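Local atomic coordinates of Crov588 (Cafeteriavirus, PDB entry 6NYR), a protein that is of unknown function but builds a nearly closed ring from leucine-rich repeats of the FNIP type, a shape that may suit it to binding partner molecules. Residues N537-K551 with P558-Q572. Sequence-based numbering, arbitrary orientation.
Sequences NSLTHLTFGTCFNQK and PNSLTHLEFGPKFNQ
Q572 and N549 meet through their amides where the chain turns away from the strands; N549 is the equivalent of N571, and Q550 of Q572, one repeat on. N549 has CG anti to its backbone nitrogen (chi1 -169°), and this carries OD1 across to the next coil, where it accepts the backbone N of N571 at 2.7 Å and NE2 of Q572 at 3.2 Å. The two donors come from opposite faces of the carboxamide, both well out of its plane. CG of Q572 lies against the backbone of Q550, and the bend at chi2 (-64°) swings the amide back so that NE2 reaches N549. Asparagine suits this position because its short amide can serve the backbone of the following coil; N571 repeats the pattern with N593 and Q594, and Q550 reaches back to N527.

K569, within the type I turn G567-F570, ties that turn to the preceding coil: its backbone N bonds to O of T546 at 3.2 Å. Its CB and CG lie close to that same oxygen, and lysine suits this exposed turn because its methylenes can cover neighbouring backbone while the ammonium group stays at the surface. Between this end and the loop at S560, strands 541-543 and 563-565 run parallel, joined by a ladder of backbone bonds, the straightest being F544 N to E565 O at 2.8 Å (177°). On one face the H541 and H563 rings form an offset stack, centroids 4.1 Å apart, and H541 also stacks on H519. The other face turns L542 and L564 side by side into the interior, with F544 and F566 following beyond the strands.

As expected of a leucine-rich-repeat solenoid, each repeat satisfies polar groups of its neighbour, and many like residues, among them the histidines, leucines and phenylalanines, lie side by side.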
loop_
_atom_site.group_PDB
_atom_site.type_symbol
_atom_site.label_atom_id
_atom_site.label_comp_id
_atom_site.label_asym_id
_atom_site.label_seq_id
_atom_site.Cartn_x
_atom_site.Cartn_y
_atom_site.Cartn_z
ATOM N N ASN A 537 9.656 18.835 -29.707
ATOM C CA ASN A 537 10.965 19.156 -29.141
ATOM C C ASN A 537 10.934 19.360 -27.634
ATOM O O ASN A 537 11.964 19.721 -27.056
ATOM C CB ASN A 537 11.544 20.426 -29.784
ATOM C CG ASN A 537 12.877 20.201 -30.431
ATOM O OD1 ASN A 537 13.625 19.313 -30.029
ATOM N ND2 ASN A 537 13.206 21.025 -31.424
ATOM N N SER A 538 9.787 19.159 -26.990
ATOM C CA SER A 538 9.685 19.207 -25.540
ATOM C C SER A 538 9.726 17.830 -24.897
ATOM O O SER A 538 9.755 17.739 -23.666
ATOM C CB SER A 538 8.384 19.902 -25.133
ATOM O OG SER A 538 7.281 19.309 -25.798
ATOM N N LEU A 539 9.732 16.768 -25.693
ATOM C CA LEU A 539 9.495 15.428 -25.181
ATOM C C LEU A 539 10.729 14.885 -24.480
ATOM O O LEU A 539 11.822 14.850 -25.055
ATOM C CB LEU A 539 9.086 14.500 -26.323
ATOM C CG LEU A 539 8.463 13.162 -25.931
ATOM C CD1 LEU A 539 7.032 13.345 -25.463
ATOM C CD2 LEU A 539 8.535 12.195 -27.105
ATOM N N THR A 540 10.543 14.460 -23.231
ATOM C CA THR A 540 11.606 13.874 -22.430
ATOM C C THR A 540 11.453 12.376 -22.212
ATOM O O THR A 540 12.458 11.691 -22.001
ATOM C CB THR A 540 11.665 14.555 -21.053
ATOM O OG1 THR A 540 10.442 14.299 -20.344
ATOM C CG2 THR A 540 11.874 16.053 -21.196
ATOM N N HIS A 541 10.231 11.850 -22.259
ATOM C CA HIS A 541 9.964 10.453 -21.941
ATOM C C HIS A 541 9.199 9.828 -23.097
ATOM O O HIS A 541 8.131 10.322 -23.479
ATOM C CB HIS A 541 9.180 10.333 -20.633
ATOM C CG HIS A 541 9.986 10.671 -19.420
ATOM N ND1 HIS A 541 10.406 11.953 -19.138
ATOM C CD2 HIS A 541 10.457 9.892 -18.417
ATOM C CE1 HIS A 541 11.102 11.949 -18.016
ATOM N NE2 HIS A 541 11.145 10.711 -17.556
ATOM N N LEU A 542 9.750 8.753 -23.660
ATOM C CA LEU A 542 9.130 8.049 -24.776
ATOM C C LEU A 542 9.152 6.558 -24.473
ATOM O O LEU A 542 10.225 5.980 -24.269
ATOM C CB LEU A 542 9.858 8.345 -26.089
ATOM C CG LEU A 542 9.271 7.689 -27.341
ATOM C CD1 LEU A 542 7.835 8.148 -27.560
ATOM C CD2 LEU A 542 10.125 7.983 -28.570
ATOM N N THR A 543 7.976 5.943 -24.441
ATOM C CA THR A 543 7.839 4.521 -24.154
ATOM C C THR A 543 7.093 3.852 -25.300
ATOM O O THR A 543 5.946 4.210 -25.591
ATOM C CB THR A 543 7.105 4.296 -22.828
ATOM O OG1 THR A 543 7.935 4.725 -21.742
ATOM C CG2 THR A 543 6.750 2.824 -22.654
ATOM N N PHE A 544 7.737 2.876 -25.934
ATOM C CA PHE A 544 7.097 2.109 -26.993
ATOM C C PHE A 544 6.419 0.874 -26.412
ATOM O O PHE A 544 6.881 0.287 -25.431
ATOM C CB PHE A 544 8.110 1.697 -28.065
ATOM C CG PHE A 544 8.517 2.824 -28.960
ATOM C CD1 PHE A 544 7.639 3.318 -29.912
ATOM C CD2 PHE A 544 9.772 3.402 -28.847
ATOM C CE1 PHE A 544 8.008 4.364 -30.734
ATOM C CE2 PHE A 544 10.139 4.449 -29.670
ATOM C CZ PHE A 544 9.254 4.925 -30.610
ATOM N N GLY A 545 5.318 0.477 -27.048
ATOM C CA GLY A 545 4.532 -0.651 -26.602
ATOM C C GLY A 545 5.016 -1.973 -27.166
ATOM O O GLY A 545 6.078 -2.076 -27.782
ATOM N N THR A 546 4.185 -2.998 -26.975
ATOM C CA THR A 546 4.559 -4.355 -27.354
ATOM C C THR A 546 5.045 -4.427 -28.796
ATOM O O THR A 546 6.134 -4.945 -29.070
ATOM C CB THR A 546 3.365 -5.299 -27.158
ATOM O OG1 THR A 546 3.016 -5.363 -25.770
ATOM C CG2 THR A 546 3.686 -6.696 -27.670
ATOM N N CYS A 547 4.258 -3.900 -29.733
ATOM C CA CYS A 547 4.443 -4.249 -31.133
ATOM C C CYS A 547 5.361 -3.321 -31.918
ATOM O O CYS A 547 5.766 -3.688 -33.026
ATOM C CB CYS A 547 3.087 -4.291 -31.851
ATOM S SG CYS A 547 2.053 -5.700 -31.419
ATOM N N PHE A 548 5.694 -2.139 -31.409
ATOM C CA PHE A 548 6.443 -1.198 -32.231
ATOM C C PHE A 548 7.761 -1.815 -32.683
ATOM O O PHE A 548 8.632 -2.112 -31.858
ATOM C CB PHE A 548 6.725 0.106 -31.491
ATOM C CG PHE A 548 7.589 1.053 -32.282
ATOM C CD1 PHE A 548 7.041 1.840 -33.286
ATOM C CD2 PHE A 548 8.951 1.137 -32.042
ATOM C CE1 PHE A 548 7.834 2.700 -34.023
ATOM C CE2 PHE A 548 9.748 1.998 -32.778
ATOM C CZ PHE A 548 9.188 2.777 -33.769
ATOM N N ASN A 549 7.916 -1.999 -33.996
ATOM C CA ASN A 549 9.153 -2.526 -34.554
ATOM C C ASN A 549 9.444 -1.883 -35.913
ATOM O O ASN A 549 9.575 -2.545 -36.939
ATOM C CB ASN A 549 9.091 -4.049 -34.689
ATOM C CG ASN A 549 10.441 -4.664 -35.016
ATOM O OD1 ASN A 549 11.486 -4.087 -34.717
ATOM N ND2 ASN A 549 10.422 -5.836 -35.644
ATOM N N GLN A 550 9.542 -0.559 -35.928
ATOM C CA GLN A 550 9.909 0.184 -37.124
ATOM C C GLN A 550 11.313 0.752 -36.959
ATOM O O GLN A 550 11.756 1.042 -35.843
ATOM C CB GLN A 550 8.923 1.321 -37.407
ATOM C CG GLN A 550 7.519 0.844 -37.678
ATOM C CD GLN A 550 7.452 -0.157 -38.810
ATOM O OE1 GLN A 550 7.900 0.113 -39.925
ATOM N NE2 GLN A 550 6.909 -1.334 -38.522
ATOM N N LYS A 551 12.015 0.909 -38.075
ATOM C CA LYS A 551 13.341 1.502 -38.018
ATOM C C LYS A 551 13.219 2.995 -37.743
ATOM O O LYS A 551 12.358 3.681 -38.304
ATOM C CB LYS A 551 14.109 1.279 -39.317
ATOM C CG LYS A 551 15.603 1.572 -39.169
ATOM C CD LYS A 551 16.326 1.621 -40.504
ATOM C CE LYS A 551 17.332 0.486 -40.632
ATOM N NZ LYS A 551 16.645 -0.815 -40.882
ATOM N N PRO A 558 13.559 13.462 -30.689
ATOM C CA PRO A 558 13.841 14.882 -30.462
ATOM C C PRO A 558 15.059 15.096 -29.575
ATOM O O PRO A 558 15.485 14.224 -28.813
ATOM C CB PRO A 558 12.563 15.410 -29.795
ATOM C CG PRO A 558 11.879 14.213 -29.233
ATOM C CD PRO A 558 12.357 12.993 -29.971
ATOM N N ASN A 559 15.617 16.301 -29.682
ATOM C CA ASN A 559 16.840 16.656 -28.974
ATOM C C ASN A 559 16.619 16.958 -27.502
ATOM O O ASN A 559 17.581 17.298 -26.808
ATOM C CB ASN A 559 17.495 17.855 -29.660
ATOM C CG ASN A 559 18.261 17.460 -30.907
ATOM O OD1 ASN A 559 19.173 16.632 -30.850
ATOM N ND2 ASN A 559 17.891 18.041 -32.044
ATOM N N SER A 560 15.383 16.850 -27.017
ATOM C CA SER A 560 15.067 16.992 -25.605
ATOM C C SER A 560 14.964 15.659 -24.873
ATOM O O SER A 560 14.882 15.649 -23.640
ATOM C CB SER A 560 13.741 17.739 -25.445
ATOM O OG SER A 560 12.753 17.162 -26.286
ATOM N N LEU A 561 14.972 14.543 -25.596
ATOM C CA LEU A 561 14.614 13.262 -25.005
ATOM C C LEU A 561 15.679 12.790 -24.025
ATOM O O LEU A 561 16.874 12.798 -24.333
ATOM C CB LEU A 561 14.417 12.220 -26.102
ATOM C CG LEU A 561 13.555 11.011 -25.747
ATOM C CD1 LEU A 561 12.083 11.384 -25.706
ATOM C CD2 LEU A 561 13.807 9.877 -26.730
ATOM N N THR A 562 15.237 12.385 -22.837
ATOM C CA THR A 562 16.127 11.857 -21.816
ATOM C C THR A 562 15.883 10.386 -21.505
ATOM O O THR A 562 16.832 9.668 -21.174
ATOM C CB THR A 562 15.972 12.658 -20.515
ATOM O OG1 THR A 562 14.594 12.662 -20.118
ATOM C CG2 THR A 562 16.436 14.095 -20.706
ATOM N N HIS A 563 14.639 9.918 -21.616
ATOM C CA HIS A 563 14.262 8.567 -21.210
ATOM C C HIS A 563 13.582 7.864 -22.375
ATOM O O HIS A 563 12.512 8.289 -22.823
ATOM C CB HIS A 563 13.328 8.605 -19.994
ATOM C CG HIS A 563 13.957 9.199 -18.774
ATOM N ND1 HIS A 563 14.456 10.483 -18.742
ATOM C CD2 HIS A 563 14.186 8.675 -17.547
ATOM C CE1 HIS A 563 14.961 10.726 -17.544
ATOM N NE2 HIS A 563 14.807 9.645 -16.801
ATOM N N LEU A 564 14.198 6.786 -22.858
ATOM C CA LEU A 564 13.669 6.023 -23.982
ATOM C C LEU A 564 13.550 4.555 -23.605
ATOM O O LEU A 564 14.530 3.937 -23.178
ATOM C CB LEU A 564 14.561 6.178 -25.218
ATOM C CG LEU A 564 14.167 5.345 -26.436
ATOM C CD1 LEU A 564 12.736 5.625 -26.861
ATOM C CD2 LEU A 564 15.134 5.615 -27.589
ATOM N N GLU A 565 12.352 4.004 -23.775
ATOM C CA GLU A 565 12.088 2.593 -23.496
ATOM C C GLU A 565 11.469 1.956 -24.733
ATOM O O GLU A 565 10.363 2.333 -25.142
ATOM C CB GLU A 565 11.168 2.420 -22.284
ATOM C CG GLU A 565 10.822 0.966 -21.983
ATOM C CD GLU A 565 9.944 0.804 -20.752
ATOM O OE1 GLU A 565 9.724 1.809 -20.042
ATOM O OE2 GLU A 565 9.454 -0.322 -20.510
ATOM N N PHE A 566 12.194 1.016 -25.337
ATOM C CA PHE A 566 11.651 0.183 -26.400
ATOM C C PHE A 566 10.891 -1.001 -25.814
ATOM O O PHE A 566 11.180 -1.469 -24.709
ATOM C CB PHE A 566 12.765 -0.329 -27.315
ATOM C CG PHE A 566 13.376 0.732 -28.174
ATOM C CD1 PHE A 566 12.649 1.311 -29.201
ATOM C CD2 PHE A 566 14.679 1.147 -27.965
ATOM C CE1 PHE A 566 13.205 2.290 -29.991
ATOM C CE2 PHE A 566 15.241 2.129 -28.759
ATOM C CZ PHE A 566 14.502 2.698 -29.772
ATOM N N GLY A 567 9.921 -1.497 -26.576
ATOM C CA GLY A 567 9.088 -2.588 -26.129
ATOM C C GLY A 567 9.587 -3.958 -26.536
ATOM O O GLY A 567 10.610 -4.105 -27.209
ATOM N N PRO A 568 8.844 -4.995 -26.138
ATOM C CA PRO A 568 9.261 -6.376 -26.422
ATOM C C PRO A 568 9.759 -6.645 -27.836
ATOM O O PRO A 568 10.815 -7.262 -28.005
ATOM C CB PRO A 568 7.985 -7.182 -26.131
ATOM C CG PRO A 568 7.314 -6.411 -25.022
ATOM C CD PRO A 568 7.679 -4.938 -25.229
ATOM N N LYS A 569 9.015 -6.207 -28.849
ATOM C CA LYS A 569 9.261 -6.640 -30.219
ATOM C C LYS A 569 10.203 -5.736 -31.013
ATOM O O LYS A 569 10.512 -6.062 -32.164
ATOM C CB LYS A 569 7.929 -6.771 -30.976
ATOM C CG LYS A 569 7.157 -8.042 -30.662
ATOM C CD LYS A 569 6.094 -8.343 -31.713
ATOM C CE LYS A 569 5.452 -9.705 -31.460
ATOM N NZ LYS A 569 3.964 -9.692 -31.539
ATOM N N PHE A 570 10.659 -4.619 -30.457
ATOM C CA PHE A 570 11.544 -3.742 -31.214
ATOM C C PHE A 570 12.881 -4.442 -31.457
ATOM O O PHE A 570 13.547 -4.870 -30.506
ATOM C CB PHE A 570 11.768 -2.414 -30.492
ATOM C CG PHE A 570 12.781 -1.535 -31.175
ATOM C CD1 PHE A 570 12.422 -0.743 -32.255
ATOM C CD2 PHE A 570 14.100 -1.525 -30.756
ATOM C CE1 PHE A 570 13.357 0.052 -32.894
ATOM C CE2 PHE A 570 15.040 -0.728 -31.391
ATOM C CZ PHE A 570 14.665 0.061 -32.462
ATOM N N ASN A 571 13.276 -4.563 -32.721
ATOM C CA ASN A 571 14.528 -5.227 -33.069
ATOM C C ASN A 571 15.070 -4.673 -34.387
ATOM O O ASN A 571 15.235 -5.379 -35.379
ATOM C CB ASN A 571 14.309 -6.736 -33.143
ATOM C CG ASN A 571 15.602 -7.509 -33.277
ATOM O OD1 ASN A 571 16.656 -7.060 -32.823
ATOM N ND2 ASN A 571 15.534 -8.676 -33.910
ATOM N N GLN A 572 15.372 -3.377 -34.401
ATOM C CA GLN A 572 15.896 -2.712 -35.583
ATOM C C GLN A 572 17.285 -2.149 -35.321
ATOM O O GLN A 572 17.624 -1.781 -34.192
ATOM C CB GLN A 572 14.978 -1.570 -36.044
ATOM C CG GLN A 572 13.589 -2.009 -36.462
ATOM C CD GLN A 572 13.610 -2.922 -37.674
ATOM O OE1 GLN A 572 14.379 -2.713 -38.615
ATOM N NE2 GLN A 572 12.759 -3.942 -37.655
#